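Aldose 1-epimerase (Caenorhabditis elegans, PDB 1LUR) probably catalyses the interconversion of the alpha and beta anomers of aldose sugars, as a member of the galactose mutarotase family. Local coordinates at residues A[32-37]-A[171-176]; A[158-163]-A[324-329]; A[178-183]-A[260-265]. All coordinates share one frame; numbering follows the deposited sequence.

In the fold
The chemistry of the three contacts changes with their place in the fold. Contact 1 is the core example, wholly buried, with strands 33-40 and 170-175 of two different sheets meeting through apolar leucine, alanine and tryptophan side chains. Contact 2 pairs strands 152-160 and 327-337, neighbours in the nine-stranded sheet and joined mainly by peptide hydrogen bonds. Contact 3 joins two loops by carboxylate, hydroxyl and amine. Contacts 2 and 3 are only partly buried, their centres about 19 and 20 Å from that of the chain and on opposite sides of it. Contacts 1 and 3 touch where Val183 packs on Trp175 and Asn176.

Contact 1 (A[32-37]-A[171-176]); sequences ATLAKL and NHAYWN
Where the small N-terminal sheet packs against the beta-supersandwich of the galactose mutarotase fold, Leu34 and Leu37 of segment 32-37 meet Ala173 and the indole of Trp175. The tightest touch is at the rim of the indole, where Leu37 CD1 lies in the ring plane, 3.3 Å from Trp175 CH2, with CZ3 of the same ring scarcely farther off. Leu34 arrives differently. Its side chain crosses that of Trp175 at about a right angle, and its CD2 reaches Ala173 CB at 4.0 Å while also approaching Trp175 CH2, so one methyl group bridges two partners. Strand 33-40 of the four-stranded sheet here meets strand 170-175 of the seven-stranded one without a hydrogen bond between the two segments. The first side-chain bond of Trp175 does not aim at segment 32-37, yet the far end of the indole comes nearer. Leu153, from the nine-stranded sheet, backs both leucines, and Tyr333 meets the indole. Beside them Leu34 CB lies 4.3 Å from Asn171 ND2, while the amide oxygen of that asparagine closes an Asx turn: Ala173 N donates to Asn171 OD1 at 3.0 Å, from above the carbonyl plane.

Contact 2 (A[158-163]-A[324-329]); sequences HATCDT and GDHYCQ
Ala159 and Tyr327 form an antiparallel hydrogen-bonded pair between strands 152-160 and 327-337, and their backbones satisfy each other in both directions. Tyr327 N donates to Ala159 O at 2.8 Å in a nearly straight bond, 167° at the hydrogen. The return bond, Ala159 N to Tyr327 O, is longer at 3.1 Å and more bent, at 139°. The adjoining pair, His158 with Cys328, is non-hydrogen-bonded. Each acceptor also receives a CA-H...O contact from a neighbouring residue: His158 CA lies 3.2 Å from Tyr327 O, and His326 CA approaches Ala159 O.

On the side of the sheet where Ala159 and Tyr327 point, their CB atoms touch at 3.8 Å, and Leu321 packs against both residues. The phenol of Tyr327 finds its polar partners outside the pair, in Tyr273 OH and the backbone N of Leu169.

His158 points to the other face of the sheet, where its imidazole and that of His326 lie side by side, pointing the same way. They meet rim to rim, His158 CE1 being 3.4 Å from His326 CD2, with the planes 35° apart and neither ring over the other's face. Thr160 CG2 comes up to the same His326 CD2 at 3.7 Å. His158 NE2 and His326 NE2 stay 4.9 Å apart; the charges are not seen, but simultaneous protonation would probably be mildly disfavoured, though solvent can screen it, and the directional bonding comes from the two peptide hydrogen bonds.

Contact 3 (A[178-183]-A[260-265]); sequences DGSDTV and SEKSGI
Asp178 and Ser260 make the tight centre of this contact between two loops: Ser260 OG donates to Asp178 OD2 at 2.5 Å, a short bond made on the anti lone pair of that oxygen. Ser260 OG is itself an acceptor, taking the backbone N of Ser263 at 3.2 Å, and the hydroxyl therefore links the carboxylate to the turn of its own loop. Asp178 CG sits between the backbone N and the carbonyl carbon (chi1 57°), a placing that accompanies a carboxylate with OD1 turned back to Ser180 and OD2 to Ser260. The rest of the packing here is close too. Ser263 CB and OG both lie 3.6 Å from Asp178 CB, and Ser263 OG is hydrogen-bonded to the carbonyl O of Leu177.

The other carboxylate oxygen serves its own loop. Asp178 OD1 accepts from Ser180 N at 2.7 Å, nearly along the C-O bond, and from Ser180 OG at 2.6 Å, which comes from well above the carboxylate plane. Two donors thus hold this oxygen while Ser260 holds its twin, fixing the rotation of the group.

Toward solvent the contact is slacker. The exposed Lys262 runs fully extended across the aspartate at about a right angle, its CD passing 3.8 Å from Asp178 CG. Its NZ gives only a weak hydrogen bond to Ser180 OG, at 3.5 Å, and lies beyond salt-bridge distance of OD1, although the charge would probably still favour an ionised carboxylate. The Asp178-Ser260 bond joins an Asx turn at Asp178, in the loop after strand 170-175, to an ST motif at Ser260, in the turn between strands 256-259 and 265-271.

Contact 1 (A[32-37]-A[171-176])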
loop_
_atom_site.group_PDB
_atom_site.type_symbol
_atom_site.label_atom_id
_atom_site.label_comp_id
_atom_site.label_asym_id
_atom_site.label_seq_id
_atom_site.Cartn_x
_atom_site.Cartn_y
_atom_site.Cartn_z
ATOM N N ALA A 32 -11.089 3.181 -3.615
ATOM C CA ALA A 32 -10.639 2.033 -4.414
ATOM C C ALA A 32 -9.920 1.095 -3.452
ATOM O O ALA A 32 -8.786 0.671 -3.690
ATOM C CB ALA A 32 -9.691 2.498 -5.516
ATOM N N THR A 33 -10.619 0.780 -2.368
ATOM C CA THR A 33 -10.144 -0.082 -1.293
ATOM C C THR A 33 -10.267 -1.600 -1.381
ATOM O O THR A 33 -11.263 -2.133 -1.866
ATOM C CB THR A 33 -10.835 0.325 0.030
ATOM O OG1 THR A 33 -10.644 1.726 0.259
ATOM C CG2 THR A 33 -10.273 -0.470 1.203
ATOM N N LEU A 34 -9.243 -2.284 -0.877
ATOM C CA LEU A 34 -9.212 -3.740 -0.857
ATOM C C LEU A 34 -9.812 -4.013 0.518
ATOM O O LEU A 34 -9.120 -3.925 1.534
ATOM C CB LEU A 34 -7.777 -4.267 -0.912
ATOM C CG LEU A 34 -7.620 -5.782 -0.717
ATOM C CD1 LEU A 34 -8.501 -6.532 -1.717
ATOM C CD2 LEU A 34 -6.152 -6.174 -0.888
ATOM N N ALA A 35 -11.108 -4.316 0.543
ATOM C CA ALA A 35 -11.827 -4.591 1.786
ATOM C C ALA A 35 -11.523 -5.939 2.438
ATOM O O ALA A 35 -11.286 -6.011 3.645
ATOM C CB ALA A 35 -13.326 -4.470 1.544
ATOM N N LYS A 36 -11.552 -7.007 1.650
ATOM C CA LYS A 36 -11.277 -8.339 2.176
ATOM C C LYS A 36 -10.511 -9.159 1.158
ATOM O O LYS A 36 -10.501 -8.841 -0.031
ATOM C CB LYS A 36 -12.576 -9.091 2.468
ATOM C CG LYS A 36 -13.646 -8.336 3.226
ATOM C CD LYS A 36 -14.967 -9.108 3.161
ATOM C CE LYS A 36 -14.781 -10.569 3.571
ATOM N NZ LYS A 36 -16.038 -11.360 3.450
ATOM N N LEU A 37 -9.894 -10.232 1.643
ATOM C CA LEU A 37 -9.116 -11.152 0.819
ATOM C C LEU A 37 -9.068 -12.483 1.572
ATOM O O LEU A 37 -8.267 -12.664 2.492
ATOM C CB LEU A 37 -7.702 -10.621 0.582
ATOM C CG LEU A 37 -6.922 -11.332 -0.531
ATOM C CD1 LEU A 37 -5.758 -10.476 -0.946
ATOM C CD2 LEU A 37 -6.444 -12.691 -0.069
ATOM N N ASN A 171 -0.875 0.857 -2.360
ATOM C CA ASN A 171 -2.056 0.174 -1.832
ATOM C C ASN A 171 -1.753 0.056 -0.345
ATOM O O ASN A 171 -0.683 -0.419 0.040
ATOM C CB ASN A 171 -2.232 -1.208 -2.453
ATOM C CG ASN A 171 -3.343 -1.990 -1.793
ATOM O OD1 ASN A 171 -3.125 -2.672 -0.794
ATOM N ND2 ASN A 171 -4.554 -1.863 -2.325
ATOM N N HIS A 172 -2.691 0.475 0.493
ATOM C CA HIS A 172 -2.472 0.423 1.929
ATOM C C HIS A 172 -3.131 -0.711 2.712
ATOM O O HIS A 172 -3.627 -0.495 3.819
ATOM C CB HIS A 172 -2.884 1.770 2.534
ATOM C CG HIS A 172 -2.064 2.177 3.720
ATOM N ND1 HIS A 172 -2.051 1.464 4.901
ATOM C CD2 HIS A 172 -1.215 3.218 3.900
ATOM C CE1 HIS A 172 -1.229 2.049 5.757
ATOM N NE2 HIS A 172 -0.710 3.115 5.175
ATOM N N ALA A 173 -3.131 -1.918 2.159
ATOM C CA ALA A 173 -3.743 -3.046 2.859
ATOM C C ALA A 173 -2.855 -3.515 4.011
ATOM O O ALA A 173 -1.638 -3.611 3.867
ATOM C CB ALA A 173 -3.985 -4.196 1.888
ATOM N N TYR A 174 -3.476 -3.781 5.157
ATOM C CA TYR A 174 -2.772 -4.249 6.351
ATOM C C TYR A 174 -2.924 -5.769 6.330
ATOM O O TYR A 174 -4.046 -6.277 6.331
ATOM C CB TYR A 174 -3.426 -3.706 7.625
ATOM C CG TYR A 174 -3.193 -2.236 7.920
ATOM C CD1 TYR A 174 -3.761 -1.235 7.126
ATOM C CD2 TYR A 174 -2.455 -1.847 9.037
ATOM C CE1 TYR A 174 -3.602 0.118 7.450
ATOM C CE2 TYR A 174 -2.289 -0.504 9.366
ATOM C CZ TYR A 174 -2.863 0.473 8.574
ATOM O OH TYR A 174 -2.693 1.797 8.915
ATOM N N TRP A 175 -1.806 -6.491 6.329
ATOM C CA TRP A 175 -1.851 -7.947 6.296
ATOM C C TRP A 175 -1.607 -8.702 7.600
ATOM O O TRP A 175 -0.744 -8.345 8.399
ATOM C CB TRP A 175 -0.876 -8.466 5.238
ATOM C CG TRP A 175 -1.092 -7.878 3.883
ATOM C CD1 TRP A 175 -0.572 -6.708 3.405
ATOM C CD2 TRP A 175 -1.906 -8.414 2.832
ATOM N NE1 TRP A 175 -1.010 -6.483 2.122
ATOM C CE2 TRP A 175 -1.831 -7.514 1.745
ATOM C CE3 TRP A 175 -2.694 -9.566 2.703
ATOM C CZ2 TRP A 175 -2.514 -7.732 0.543
ATOM C CZ3 TRP A 175 -3.372 -9.782 1.508
ATOM C CH2 TRP A 175 -3.277 -8.868 0.445
ATOM N N ASN A 176 -2.388 -9.762 7.779
ATOM C CA ASN A 176 -2.340 -10.646 8.940
ATOM C C ASN A 176 -2.860 -11.953 8.350
ATOM O O ASN A 176 -4.038 -12.065 8.014
ATOM C CB ASN A 176 -3.273 -10.153 10.050
ATOM C CG ASN A 176 -3.259 -11.061 11.263
ATOM O OD1 ASN A 176 -3.568 -12.250 11.165
ATOM N ND2 ASN A 176 -2.895 -10.509 12.415
#

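Contact 2 (A[158-163]-A[324-329])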
loop_
_atom_site.group_PDB
_atom_site.type_symbol
_atom_site.label_atom_id
_atom_site.label_comp_id
_atom_site.label_asym_id
_atom_site.label_seq_id
_atom_site.Cartn_x
_atom_site.Cartn_y
_atom_site.Cartn_z
ATOM N N HIS A 158 -2.680 2.834 -13.124
ATOM C CA HIS A 158 -2.504 3.538 -14.385
ATOM C C HIS A 158 -3.002 4.974 -14.271
ATOM O O HIS A 158 -3.890 5.261 -13.474
ATOM C CB HIS A 158 -3.287 2.824 -15.493
ATOM C CG HIS A 158 -3.275 3.551 -16.803
ATOM N ND1 HIS A 158 -2.179 3.562 -17.642
ATOM C CD2 HIS A 158 -4.219 4.312 -17.407
ATOM C CE1 HIS A 158 -2.450 4.298 -18.705
ATOM N NE2 HIS A 158 -3.681 4.764 -18.587
ATOM N N ALA A 159 -2.437 5.868 -15.075
ATOM C CA ALA A 159 -2.856 7.264 -15.039
ATOM C C ALA A 159 -2.293 8.104 -16.174
ATOM O O ALA A 159 -1.265 7.776 -16.764
ATOM C CB ALA A 159 -2.473 7.898 -13.696
ATOM N N THR A 160 -2.997 9.197 -16.460
ATOM C CA THR A 160 -2.622 10.145 -17.501
ATOM C C THR A 160 -2.983 11.522 -16.949
ATOM O O THR A 160 -3.672 11.626 -15.926
ATOM C CB THR A 160 -3.396 9.900 -18.811
ATOM O OG1 THR A 160 -4.802 9.926 -18.551
ATOM C CG2 THR A 160 -3.023 8.554 -19.401
ATOM N N CYS A 161 -2.519 12.579 -17.608
ATOM C CA CYS A 161 -2.820 13.933 -17.148
ATOM C C CYS A 161 -2.889 14.927 -18.303
ATOM O O CYS A 161 -2.406 14.661 -19.407
ATOM C CB CYS A 161 -1.752 14.413 -16.166
ATOM S SG CYS A 161 -0.152 14.726 -16.961
ATOM N N ASP A 162 -3.494 16.076 -18.027
ATOM C CA ASP A 162 -3.638 17.139 -19.013
ATOM C C ASP A 162 -2.681 18.241 -18.595
ATOM O O ASP A 162 -2.233 19.040 -19.413
ATOM C CB ASP A 162 -5.068 17.682 -19.015
ATOM C CG ASP A 162 -6.072 16.677 -19.535
ATOM O OD1 ASP A 162 -5.868 16.171 -20.653
ATOM O OD2 ASP A 162 -7.066 16.399 -18.833
ATOM N N THR A 163 -2.377 18.265 -17.303
ATOM C CA THR A 163 -1.478 19.252 -16.723
ATOM C C THR A 163 -0.403 18.519 -15.913
ATOM O O THR A 163 -0.712 17.581 -15.176
ATOM C CB THR A 163 -2.261 20.198 -15.799
ATOM O OG1 THR A 163 -3.435 20.655 -16.482
ATOM C CG2 THR A 163 -1.411 21.402 -15.411
ATOM N N GLY A 324 0.815 13.329 -22.092
ATOM C CA GLY A 324 1.340 12.430 -23.100
ATOM C C GLY A 324 1.950 11.164 -22.532
ATOM O O GLY A 324 2.014 10.148 -23.227
ATOM N N ASP A 325 2.407 11.209 -21.282
ATOM C CA ASP A 325 3.004 10.022 -20.682
ATOM C C ASP A 325 1.958 9.176 -19.974
ATOM O O ASP A 325 0.830 9.618 -19.740
ATOM C CB ASP A 325 4.109 10.394 -19.691
ATOM C CG ASP A 325 5.292 11.068 -20.360
ATOM O OD1 ASP A 325 5.531 10.817 -21.563
ATOM O OD2 ASP A 325 5.997 11.838 -19.678
ATOM N N HIS A 326 2.341 7.950 -19.639
ATOM C CA HIS A 326 1.440 7.042 -18.959
ATOM C C HIS A 326 2.049 6.491 -17.684
ATOM O O HIS A 326 3.128 5.900 -17.706
ATOM C CB HIS A 326 1.058 5.864 -19.869
ATOM C CG HIS A 326 0.189 6.245 -21.026
ATOM N ND1 HIS A 326 0.650 6.986 -22.093
ATOM C CD2 HIS A 326 -1.117 5.994 -21.279
ATOM C CE1 HIS A 326 -0.335 7.175 -22.953
ATOM N NE2 HIS A 326 -1.419 6.584 -22.483
ATOM N N TYR A 327 1.361 6.700 -16.566
ATOM C CA TYR A 327 1.844 6.198 -15.291
ATOM C C TYR A 327 1.401 4.745 -15.392
ATOM O O TYR A 327 0.233 4.470 -15.683
ATOM C CB TYR A 327 1.120 6.883 -14.135
ATOM C CG TYR A 327 1.535 6.401 -12.764
ATOM C CD1 TYR A 327 2.440 7.130 -11.987
ATOM C CD2 TYR A 327 0.990 5.240 -12.228
ATOM C CE1 TYR A 327 2.779 6.713 -10.700
ATOM C CE2 TYR A 327 1.317 4.808 -10.952
ATOM C CZ TYR A 327 2.209 5.550 -10.187
ATOM O OH TYR A 327 2.488 5.142 -8.909
ATOM N N CYS A 328 2.317 3.813 -15.158
ATOM C CA CYS A 328 1.960 2.405 -15.250
ATOM C C CYS A 328 2.807 1.564 -14.307
ATOM O O CYS A 328 3.996 1.385 -14.533
ATOM C CB CYS A 328 2.150 1.925 -16.697
ATOM S SG CYS A 328 1.391 0.321 -17.069
ATOM N N GLN A 329 2.188 1.069 -13.241
ATOM C CA GLN A 329 2.886 0.241 -12.256
ATOM C C GLN A 329 1.972 -0.917 -11.886
ATOM O O GLN A 329 0.762 -0.851 -12.100
ATOM C CB GLN A 329 3.191 1.038 -10.982
ATOM C CG GLN A 329 4.028 2.302 -11.168
ATOM C CD GLN A 329 5.456 2.023 -11.617
ATOM O OE1 GLN A 329 6.081 1.057 -11.180
ATOM N NE2 GLN A 329 5.987 2.895 -12.470
#

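Contact 3 (A[178-183]-A[260-265])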
loop_
_atom_site.group_PDB
_atom_site.type_symbol
_atom_site.label_atom_id
_atom_site.label_comp_id
_atom_site.label_asym_id
_atom_site.label_seq_id
_atom_site.Cartn_x
_atom_site.Cartn_y
_atom_site.Cartn_z
ATOM N N ASP A 178 -2.962 -15.144 9.854
ATOM C CA ASP A 178 -3.537 -16.191 10.707
ATOM C C ASP A 178 -4.507 -15.743 11.794
ATOM O O ASP A 178 -5.010 -16.571 12.559
ATOM C CB ASP A 178 -2.418 -17.014 11.353
ATOM C CG ASP A 178 -1.463 -16.164 12.166
ATOM O OD1 ASP A 178 -1.937 -15.279 12.907
ATOM O OD2 ASP A 178 -0.239 -16.385 12.074
ATOM N N GLY A 179 -4.766 -14.445 11.875
ATOM C CA GLY A 179 -5.682 -13.951 12.883
ATOM C C GLY A 179 -5.067 -13.681 14.242
ATOM O O GLY A 179 -5.765 -13.241 15.154
ATOM N N SER A 180 -3.771 -13.939 14.391
ATOM C CA SER A 180 -3.101 -13.705 15.668
ATOM C C SER A 180 -3.287 -12.254 16.105
ATOM O O SER A 180 -3.519 -11.375 15.277
ATOM C CB SER A 180 -1.602 -14.009 15.558
ATOM O OG SER A 180 -1.362 -15.399 15.396
ATOM N N ASP A 181 -3.187 -12.007 17.406
ATOM C CA ASP A 181 -3.347 -10.655 17.927
ATOM C C ASP A 181 -2.291 -9.726 17.335
ATOM O O ASP A 181 -2.509 -8.520 17.218
ATOM C CB ASP A 181 -3.236 -10.661 19.452
ATOM C CG ASP A 181 -4.401 -11.361 20.115
ATOM O OD1 ASP A 181 -4.577 -12.576 19.883
ATOM O OD2 ASP A 181 -5.144 -10.694 20.868
ATOM N N THR A 182 -1.148 -10.297 16.967
ATOM C CA THR A 182 -0.056 -9.530 16.384
ATOM C C THR A 182 0.672 -10.386 15.346
ATOM O O THR A 182 0.455 -11.599 15.268
ATOM C CB THR A 182 0.955 -9.085 17.463
ATOM O OG1 THR A 182 1.663 -10.226 17.959
ATOM C CG2 THR A 182 0.234 -8.403 18.620
ATOM N N VAL A 183 1.532 -9.754 14.549
ATOM C CA VAL A 183 2.289 -10.460 13.519
ATOM C C VAL A 183 3.753 -10.616 13.910
ATOM O O VAL A 183 4.613 -10.819 13.056
ATOM C CB VAL A 183 2.220 -9.718 12.153
ATOM C CG1 VAL A 183 0.786 -9.692 11.640
ATOM C CG2 VAL A 183 2.759 -8.301 12.300
ATOM N N SER A 260 3.096 -17.336 7.648
ATOM C CA SER A 260 2.806 -17.750 9.016
ATOM C C SER A 260 2.858 -19.273 9.128
ATOM O O SER A 260 2.058 -19.970 8.499
ATOM C CB SER A 260 1.414 -17.261 9.420
ATOM O OG SER A 260 0.917 -17.996 10.525
ATOM N N GLU A 261 3.796 -19.791 9.919
ATOM C CA GLU A 261 3.912 -21.238 10.084
ATOM C C GLU A 261 2.623 -21.748 10.710
ATOM O O GLU A 261 2.236 -22.901 10.514
ATOM C CB GLU A 261 5.108 -21.594 10.974
ATOM C CG GLU A 261 6.455 -21.224 10.369
ATOM C CD GLU A 261 7.621 -21.523 11.294
ATOM O OE1 GLU A 261 7.523 -21.208 12.499
ATOM O OE2 GLU A 261 8.646 -22.054 10.812
ATOM N N LYS A 262 1.956 -20.872 11.454
ATOM C CA LYS A 262 0.708 -21.229 12.110
ATOM C C LYS A 262 -0.359 -21.629 11.096
ATOM O O LYS A 262 -0.734 -22.796 11.022
ATOM C CB LYS A 262 0.210 -20.064 12.967
ATOM C CG LYS A 262 -1.098 -20.338 13.696
ATOM C CD LYS A 262 -1.502 -19.151 14.564
ATOM C CE LYS A 262 -2.843 -19.388 15.248
ATOM N NZ LYS A 262 -3.249 -18.232 16.103
ATOM N N SER A 263 -0.842 -20.669 10.311
ATOM C CA SER A 263 -1.870 -20.949 9.309
ATOM C C SER A 263 -1.296 -21.584 8.050
ATOM O O SER A 263 -2.039 -22.074 7.204
ATOM C CB SER A 263 -2.604 -19.662 8.927
ATOM O OG SER A 263 -1.719 -18.736 8.322
ATOM N N GLY A 264 0.026 -21.564 7.927
ATOM C CA GLY A 264 0.665 -22.146 6.763
ATOM C C GLY A 264 0.458 -21.330 5.499
ATOM O O GLY A 264 0.829 -21.763 4.406
ATOM N N ILE A 265 -0.139 -20.150 5.641
ATOM C CA ILE A 265 -0.383 -19.286 4.490
ATOM C C ILE A 265 0.834 -18.419 4.194
ATOM O O ILE A 265 1.451 -17.850 5.099
ATOM C CB ILE A 265 -1.605 -18.363 4.715
ATOM C CG1 ILE A 265 -2.885 -19.202 4.789
ATOM C CG2 ILE A 265 -1.707 -17.339 3.585
ATOM C CD1 ILE A 265 -4.126 -18.392 5.073
#